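Local coordinates for OmpA family protein (PDB 5M38), which probably binds peptidoglycan through an OmpA-like domain, as the cell-wall-binding part of the TagL subunit of a type VI secretion system, at residues 29-34 with 70-75; 41-46 with 82-87. All coordinates share one frame; numbering follows the deposited sequence.

Interaction 1 (29-34 with 70-75); sequences NALVDI and DWMRDT
Met-72 of helix 54-74 reaches across to helix 24-36 and is met there by Ala-30, Leu-31 and Ile-34, three residues of one helix face. Its CG stands anti to the carbonyl carbon (chi1 -63°), and a bend at chi2 turns the thioether along the neighbouring helix. The terminal methyl CE of Met-72 thereby comes to 3.8 Å from CB of Ala-30. One bond back, the sulfur SD of Met-72 has CD1 of Ile-34 at 3.7 Å, and CD1 of Ile-34 also lies against CG of Met-72. Leu-31 slides past the methionine in the opposite direction, its CB 4.0 Å from SD of Met-72. With CG anti to the backbone N (chi1 -180°), Leu-31 sends its CD2 branch to the indole of Trp-71, touching the benzo-ring atom CZ3 at 3.7 Å and approaching obliquely; the two side chains run at about a right angle. One face of that indole is covered by Thr-75, whose CB sits 3.8 Å above the ring centre. The short helix segments cross at -62°, their axes 11.0 Å apart. On the outer side of 70-75, Arg-73 grips Asp-74 side-on, NE to OD1 and NH2 to OD2, the latter at 2.8 Å, while its NH1 faces Asp-70 through charge alone. Ile-111 of strand 108-112 touches both Ile-34 and Met-72, and Leu-27 extends the apolar patch toward Trp-71. No hydrogen bond or salt bridge spans the two helices, so they are joined by dispersion and exclusion of water, with the thioether lying against the Ala-30 methyl at its tip and the branched Leu-31 and Ile-34 at its sulfur, and the ionic network kept to the side of helix 54-74 turned from helix 24-36.

Interaction 2 (41-46 with 82-87); sequences LIVVSG and CFAVQG
A beta-alpha-beta unit, strand 42-47, helix 54-74 and strand 83-89, brings these two strands side by side as the parallel pair of the OmpA-like mixed sheet, with 83-89 at its edge within the chain. Five backbone hydrogen bonds join them: N of Ile-42, Val-44 and Gly-46 give to O of Cys-82, Ala-84 and Gln-86, while O of Ile-42 and Val-44 take N of Ala-84 and Gln-86. Val-44 N to Ala-84 O, 2.8 Å, runs almost straight down the carbonyl; at Gly-46 N the donor is tilted 22° from the plane of the Gln-86 carbonyl. CA of Phe-83 adds a C-H...O contact to Ile-42 O at 3.2 Å. On the helix-facing side, CG of Phe-83 stands anti to its carbonyl carbon (chi1 -58°), which lays the ring alongside Ile-42, both pointing the same way. CD1 of Ile-42 makes a CH-pi contact over the phenyl face, 4.2 Å from the Phe-83 centroid, and its CG2 branch meets CD1 of the ring at 3.8 Å. CB of Val-44 touches CG1 of Val-85 at 4.1 Å. On the opposite face, CD2 of Leu-41, just ahead of the strand, packs on CB of Ala-84 at 4.0 Å, and the amide of Gln-86 lies across Val-43, NE2 to CG1 3.5 Å. Arg-69 and Glu-66 of helix 54-74 touch the Phe-83/Val-85 side, and strand 108-112 bonds to Val-43 and Ser-45. Five N-H...O=C bonds thus pair the backbone groups facing each other across the strands; one face offers apolar and aromatic surface to the helices, the other mixes small apolar with polar groups.

Interactions 1 and 2 are two layers of one alpha/beta sandwich, their centres about 12 Å apart and in direct contact. Phe-83 is the main bridge between them: its CZ lies 3.5 Å from CB of Met-72, and its CE2 is 3.9 Å from CB of Arg-73. A second junction joins CG2 of Ile-34 to CD1 of Ile-42 at 3.8 Å, so the same isoleucine methyl that covers the phenyl face also meets helix 24-36. Along the chain the four segments alternate, helix, strand, helix, strand; it is the Phe-83/Met-72 and Ile-34/Ile-42 contacts that merge them into a shared core. Neither contact includes a bound ligand; together they join the helices and sheet of the presumed peptidoglycan-binding domain.

Interaction 1 (29-34 with 70-75)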
ATOM      1  N   ASN A  29       6.180 -10.344   6.117  1.00 76.99           N
ATOM      2  CA  ASN A  29       5.007 -11.227   6.226  1.00 77.47           C
ATOM      3  C   ASN A  29       4.093 -11.131   5.001  1.00 82.21           C
ATOM      4  O   ASN A  29       3.533 -12.146   4.569  1.00 82.70           O
ATOM      5  CB  ASN A  29       4.222 -11.131   7.535  1.00 82.49           C
ATOM      6  CG  ASN A  29       3.972  -9.792   8.181  1.00129.34           C
ATOM      7  OD1 ASN A  29       3.196  -8.945   7.695  1.00132.72           O
ATOM      8  ND2 ASN A  29       4.599  -9.606   9.339  1.00122.72           N
ATOM      9  N   ALA A  30       4.010  -9.923   4.412  1.00 79.25           N
ATOM     10  CA  ALA A  30       3.275  -9.655   3.178  1.00 78.34           C
ATOM     11  C   ALA A  30       3.921 -10.403   1.993  1.00 81.54           C
ATOM     12  O   ALA A  30       3.192 -10.937   1.161  1.00 80.37           O
ATOM     13  CB  ALA A  30       3.252  -8.165   2.898  1.00 78.40           C
ATOM     14  N   LEU A  31       5.275 -10.480   1.954  1.00 78.29           N
ATOM     15  CA  LEU A  31       6.050 -11.194   0.933  1.00 78.61           C
ATOM     16  C   LEU A  31       5.858 -12.714   1.000  1.00 85.56           C
ATOM     17  O   LEU A  31       5.895 -13.371  -0.038  1.00 85.01           O
ATOM     18  CB  LEU A  31       7.539 -10.809   1.012  1.00 78.70           C
ATOM     19  CG  LEU A  31       8.531 -11.442   0.033  1.00 82.87           C
ATOM     20  CD1 LEU A  31       8.129 -11.208  -1.394  1.00 81.56           C
ATOM     21  CD2 LEU A  31       9.876 -10.853   0.218  1.00 85.89           C
ATOM     22  N   VAL A  32       5.634 -13.270   2.211  1.00 84.66           N
ATOM     23  CA  VAL A  32       5.385 -14.704   2.396  1.00 85.89           C
ATOM     24  C   VAL A  32       4.041 -15.095   1.712  1.00 90.97           C
ATOM     25  O   VAL A  32       3.976 -16.091   0.974  1.00 92.23           O
ATOM     26  CB  VAL A  32       5.521 -15.120   3.902  1.00 90.99           C
ATOM     27  CG1 VAL A  32       4.193 -15.177   4.662  1.00 90.69           C
ATOM     28  CG2 VAL A  32       6.265 -16.439   4.037  1.00 92.15           C
ATOM     29  N   ASP A  33       3.006 -14.247   1.906  1.00 87.19           N
ATOM     30  CA  ASP A  33       1.670 -14.409   1.334  1.00 86.85           C
ATOM     31  C   ASP A  33       1.728 -14.257  -0.189  1.00 90.21           C
ATOM     32  O   ASP A  33       1.067 -15.020  -0.896  1.00 89.37           O
ATOM     33  CB  ASP A  33       0.671 -13.398   1.957  1.00 88.40           C
ATOM     34  CG  ASP A  33       0.609 -13.363   3.484  1.00102.91           C
ATOM     35  OD1 ASP A  33       0.899 -14.409   4.119  1.00105.50           O
ATOM     36  OD2 ASP A  33       0.246 -12.291   4.044  1.00108.35           O
ATOM     37  N   ILE A  34       2.543 -13.292  -0.689  1.00 86.89           N
ATOM     38  CA  ILE A  34       2.763 -13.024  -2.119  1.00 86.61           C
ATOM     39  C   ILE A  34       3.449 -14.212  -2.780  1.00 93.79           C
ATOM     40  O   ILE A  34       3.023 -14.615  -3.855  1.00 94.79           O
ATOM     41  CB  ILE A  34       3.544 -11.692  -2.344  1.00 88.52           C
ATOM     42  CG1 ILE A  34       2.635 -10.473  -2.152  1.00 87.22           C
ATOM     43  CG2 ILE A  34       4.225 -11.644  -3.718  1.00 89.32           C
ATOM     44  CD1 ILE A  34       3.361  -9.176  -2.040  1.00 89.31           C
ATOM     45  N   ASP A  70       8.351  -1.715  -5.350  1.00 57.04           N
ATOM     46  CA  ASP A  70       9.809  -1.679  -5.491  1.00 57.58           C
ATOM     47  C   ASP A  70      10.483  -2.611  -4.503  1.00 64.26           C
ATOM     48  O   ASP A  70      11.374  -3.357  -4.898  1.00 65.44           O
ATOM     49  CB  ASP A  70      10.352  -0.254  -5.326  1.00 59.50           C
ATOM     50  CG  ASP A  70       9.959   0.728  -6.411  1.00 69.23           C
ATOM     51  OD1 ASP A  70       9.414   0.292  -7.443  1.00 69.98           O
ATOM     52  OD2 ASP A  70      10.199   1.935  -6.230  1.00 73.74           O
ATOM     53  N   TRP A  71      10.031  -2.607  -3.233  1.00 61.22           N
ATOM     54  CA  TRP A  71      10.540  -3.467  -2.180  1.00 61.22           C
ATOM     55  C   TRP A  71      10.249  -4.912  -2.532  1.00 65.99           C
ATOM     56  O   TRP A  71      11.153  -5.738  -2.440  1.00 67.64           O
ATOM     57  CB  TRP A  71       9.909  -3.122  -0.826  1.00 59.44           C
ATOM     58  CG  TRP A  71      10.604  -3.771   0.335  1.00 60.50           C
ATOM     59  CD1 TRP A  71      11.609  -3.236   1.082  1.00 63.62           C
ATOM     60  CD2 TRP A  71      10.385  -5.099   0.847  1.00 60.41           C
ATOM     61  NE1 TRP A  71      12.008  -4.126   2.050  1.00 63.67           N
ATOM     62  CE2 TRP A  71      11.269  -5.277   1.936  1.00 65.15           C
ATOM     63  CE3 TRP A  71       9.516  -6.151   0.504  1.00 61.25           C
ATOM     64  CZ2 TRP A  71      11.294  -6.452   2.701  1.00 64.70           C
ATOM     65  CZ3 TRP A  71       9.539  -7.312   1.269  1.00 63.32           C
ATOM     66  CH2 TRP A  71      10.423  -7.457   2.347  1.00 64.50           C
ATOM     67  N   MET A  72       8.985  -5.235  -2.901  1.00 60.80           N
ATOM     68  CA  MET A  72       8.596  -6.608  -3.241  1.00 60.21           C
ATOM     69  C   MET A  72       9.404  -7.130  -4.428  1.00 65.87           C
ATOM     70  O   MET A  72       9.795  -8.290  -4.450  1.00 66.11           O
ATOM     71  CB  MET A  72       7.082  -6.714  -3.527  1.00 61.91           C
ATOM     72  CG  MET A  72       6.182  -6.384  -2.342  1.00 65.00           C
ATOM     73  SD  MET A  72       6.436  -7.469  -0.912  1.00 69.11           S
ATOM     74  CE  MET A  72       5.613  -6.504   0.358  1.00 65.17           C
ATOM     75  N   ARG A  73       9.635  -6.265  -5.414  1.00 65.02           N
ATOM     76  CA  ARG A  73      10.348  -6.567  -6.643  1.00 66.57           C
ATOM     77  C   ARG A  73      11.846  -6.793  -6.373  1.00 73.83           C
ATOM     78  O   ARG A  73      12.370  -7.859  -6.699  1.00 74.39           O
ATOM     79  CB  ARG A  73      10.102  -5.444  -7.680  1.00 63.43           C
ATOM     80  CG  ARG A  73      10.814  -5.621  -9.024  1.00 64.52           C
ATOM     81  CD  ARG A  73      10.975  -4.316  -9.758  1.00 60.33           C
ATOM     82  NE  ARG A  73      11.833  -3.370  -9.032  1.00 66.62           N
ATOM     83  CZ  ARG A  73      11.701  -2.049  -9.088  1.00 72.69           C
ATOM     84  NH1 ARG A  73      10.783  -1.498  -9.862  1.00 58.26           N
ATOM     85  NH2 ARG A  73      12.515  -1.269  -8.389  1.00 62.00           N
ATOM     86  N   ASP A  74      12.524  -5.800  -5.790  1.00 71.36           N
ATOM     87  CA  ASP A  74      13.961  -5.868  -5.518  1.00 73.06           C
ATOM     88  C   ASP A  74      14.355  -6.758  -4.340  1.00 80.85           C
ATOM     89  O   ASP A  74      15.233  -7.600  -4.495  1.00 82.30           O
ATOM     90  CB  ASP A  74      14.537  -4.465  -5.334  1.00 74.26           C
ATOM     91  CG  ASP A  74      14.327  -3.530  -6.511  1.00 82.30           C
ATOM     92  OD1 ASP A  74      14.443  -3.989  -7.666  1.00 82.75           O
ATOM     93  OD2 ASP A  74      14.093  -2.325  -6.274  1.00 90.04           O
ATOM     94  N   THR A  75      13.738  -6.546  -3.164  1.00 78.02           N
ATOM     95  CA  THR A  75      14.056  -7.328  -1.973  1.00 79.09           C
ATOM     96  C   THR A  75      13.442  -8.758  -2.038  1.00 85.85           C
ATOM     97  O   THR A  75      14.069  -9.696  -1.544  1.00 88.12           O
ATOM     98  CB  THR A  75      13.701  -6.526  -0.713  1.00 82.37           C
ATOM     99  OG1 THR A  75      14.309  -5.237  -0.814  1.00 82.63           O
ATOM    100  CG2 THR A  75      14.175  -7.185   0.556  1.00 79.71           C
TER

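Interaction 2 (41-46 with 82-87)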
ATOM      1  N   LEU A  41      -1.843 -11.897 -10.798  1.00 75.61           N
ATOM      2  CA  LEU A  41      -1.506 -10.489 -10.651  1.00 72.11           C
ATOM      3  C   LEU A  41      -1.444 -10.053  -9.195  1.00 74.55           C
ATOM      4  O   LEU A  41      -2.363 -10.366  -8.430  1.00 74.68           O
ATOM      5  CB  LEU A  41      -2.529  -9.646 -11.436  1.00 70.83           C
ATOM      6  CG  LEU A  41      -2.196  -8.183 -11.762  1.00 72.63           C
ATOM      7  CD1 LEU A  41      -0.985  -8.052 -12.642  1.00 71.67           C
ATOM      8  CD2 LEU A  41      -3.344  -7.542 -12.446  1.00 73.36           C
ATOM      9  N   ILE A  42      -0.331  -9.373  -8.802  1.00 67.92           N
ATOM     10  CA  ILE A  42      -0.149  -8.751  -7.483  1.00 65.46           C
ATOM     11  C   ILE A  42      -0.536  -7.278  -7.713  1.00 66.56           C
ATOM     12  O   ILE A  42       0.154  -6.555  -8.441  1.00 67.16           O
ATOM     13  CB  ILE A  42       1.293  -8.897  -6.901  1.00 68.12           C
ATOM     14  CG1 ILE A  42       1.786 -10.369  -6.919  1.00 67.94           C
ATOM     15  CG2 ILE A  42       1.405  -8.275  -5.490  1.00 67.30           C
ATOM     16  CD1 ILE A  42       3.298 -10.482  -7.207  1.00 69.14           C
ATOM     17  N   VAL A  43      -1.666  -6.857  -7.142  1.00 59.30           N
ATOM     18  CA  VAL A  43      -2.191  -5.502  -7.286  1.00 57.00           C
ATOM     19  C   VAL A  43      -1.885  -4.730  -6.001  1.00 59.53           C
ATOM     20  O   VAL A  43      -2.393  -5.072  -4.934  1.00 58.00           O
ATOM     21  CB  VAL A  43      -3.711  -5.518  -7.628  1.00 59.49           C
ATOM     22  CG1 VAL A  43      -4.259  -4.112  -7.837  1.00 58.85           C
ATOM     23  CG2 VAL A  43      -3.998  -6.387  -8.838  1.00 59.10           C
ATOM     24  N   VAL A  44      -1.027  -3.706  -6.107  1.00 56.32           N
ATOM     25  CA  VAL A  44      -0.625  -2.845  -4.991  1.00 54.79           C
ATOM     26  C   VAL A  44      -1.388  -1.502  -5.119  1.00 59.39           C
ATOM     27  O   VAL A  44      -1.135  -0.731  -6.041  1.00 60.46           O
ATOM     28  CB  VAL A  44       0.919  -2.665  -4.889  1.00 57.80           C
ATOM     29  CG1 VAL A  44       1.308  -1.933  -3.599  1.00 57.31           C
ATOM     30  CG2 VAL A  44       1.651  -4.010  -4.991  1.00 57.05           C
ATOM     31  N   SER A  45      -2.352  -1.252  -4.217  1.00 55.50           N
ATOM     32  CA  SER A  45      -3.198  -0.056  -4.205  1.00 54.81           C
ATOM     33  C   SER A  45      -2.873   0.827  -3.022  1.00 57.53           C
ATOM     34  O   SER A  45      -2.827   0.356  -1.895  1.00 58.37           O
ATOM     35  CB  SER A  45      -4.669  -0.448  -4.135  1.00 59.81           C
ATOM     36  OG  SER A  45      -5.003  -1.324  -5.196  1.00 73.53           O
ATOM     37  N   GLY A  46      -2.686   2.108  -3.281  1.00 53.65           N
ATOM     38  CA  GLY A  46      -2.405   3.100  -2.255  1.00 53.30           C
ATOM     39  C   GLY A  46      -3.629   3.936  -1.938  1.00 57.69           C
ATOM     40  O   GLY A  46      -4.377   4.306  -2.852  1.00 56.72           O
ATOM     41  N   CYS A  82       4.858  -8.907 -12.798  1.00 77.13           N
ATOM     42  CA  CYS A  82       3.916  -9.556 -11.884  1.00 77.04           C
ATOM     43  C   CYS A  82       3.068  -8.567 -11.089  1.00 76.25           C
ATOM     44  O   CYS A  82       2.160  -8.995 -10.376  1.00 75.82           O
ATOM     45  CB  CYS A  82       4.647 -10.529 -10.961  1.00 78.86           C
ATOM     46  SG  CYS A  82       5.578 -11.806 -11.822  1.00 84.74           S
ATOM     47  N   PHE A  83       3.366  -7.260 -11.202  1.00 68.76           N
ATOM     48  CA  PHE A  83       2.673  -6.215 -10.455  1.00 66.33           C
ATOM     49  C   PHE A  83       1.846  -5.251 -11.271  1.00 68.55           C
ATOM     50  O   PHE A  83       2.203  -4.888 -12.396  1.00 68.94           O
ATOM     51  CB  PHE A  83       3.676  -5.384  -9.652  1.00 67.73           C
ATOM     52  CG  PHE A  83       4.528  -6.132  -8.674  1.00 68.96           C
ATOM     53  CD1 PHE A  83       4.078  -6.378  -7.384  1.00 70.99           C
ATOM     54  CD2 PHE A  83       5.802  -6.553  -9.021  1.00 70.90           C
ATOM     55  CE1 PHE A  83       4.876  -7.051  -6.471  1.00 71.50           C
ATOM     56  CE2 PHE A  83       6.600  -7.219  -8.104  1.00 73.34           C
ATOM     57  CZ  PHE A  83       6.126  -7.476  -6.839  1.00 71.02           C
ATOM     58  N   ALA A  84       0.796  -4.743 -10.615  1.00 63.41           N
ATOM     59  CA  ALA A  84      -0.087  -3.681 -11.060  1.00 60.81           C
ATOM     60  C   ALA A  84      -0.103  -2.678  -9.891  1.00 63.25           C
ATOM     61  O   ALA A  84      -0.383  -3.070  -8.757  1.00 62.94           O
ATOM     62  CB  ALA A  84      -1.479  -4.241 -11.301  1.00 60.97           C
ATOM     63  N   VAL A  85       0.293  -1.416 -10.121  1.00 60.99           N
ATOM     64  CA  VAL A  85       0.248  -0.429  -9.041  1.00 59.55           C
ATOM     65  C   VAL A  85      -0.741   0.689  -9.334  1.00 63.16           C
ATOM     66  O   VAL A  85      -0.899   1.124 -10.477  1.00 63.05           O
ATOM     67  CB  VAL A  85       1.593   0.121  -8.543  1.00 62.36           C
ATOM     68  CG1 VAL A  85       2.560  -0.966  -8.218  1.00 62.26           C
ATOM     69  CG2 VAL A  85       2.226   1.153  -9.467  1.00 62.74           C
ATOM     70  N   GLN A  86      -1.464   1.086  -8.279  1.00 59.28           N
ATOM     71  CA  GLN A  86      -2.483   2.129  -8.361  1.00 58.28           C
ATOM     72  C   GLN A  86      -2.575   2.999  -7.110  1.00 61.91           C
ATOM     73  O   GLN A  86      -2.213   2.585  -6.018  1.00 63.92           O
ATOM     74  CB  GLN A  86      -3.864   1.564  -8.737  1.00 59.32           C
ATOM     75  CG  GLN A  86      -4.111   0.081  -8.457  1.00 73.28           C
ATOM     76  CD  GLN A  86      -5.256  -0.468  -9.278  1.00 88.75           C
ATOM     77  OE1 GLN A  86      -5.371  -0.231 -10.485  1.00 86.34           O
ATOM     78  NE2 GLN A  86      -6.113  -1.249  -8.652  1.00 81.08           N
ATOM     79  N   GLY A  87      -3.004   4.227  -7.318  1.00 56.52           N
ATOM     80  CA  GLY A  87      -3.214   5.209  -6.267  1.00 56.67           C
ATOM     81  C   GLY A  87      -4.643   5.677  -6.333  1.00 62.87           C
ATOM     82  O   GLY A  87      -5.133   5.991  -7.416  1.00 64.68           O
TER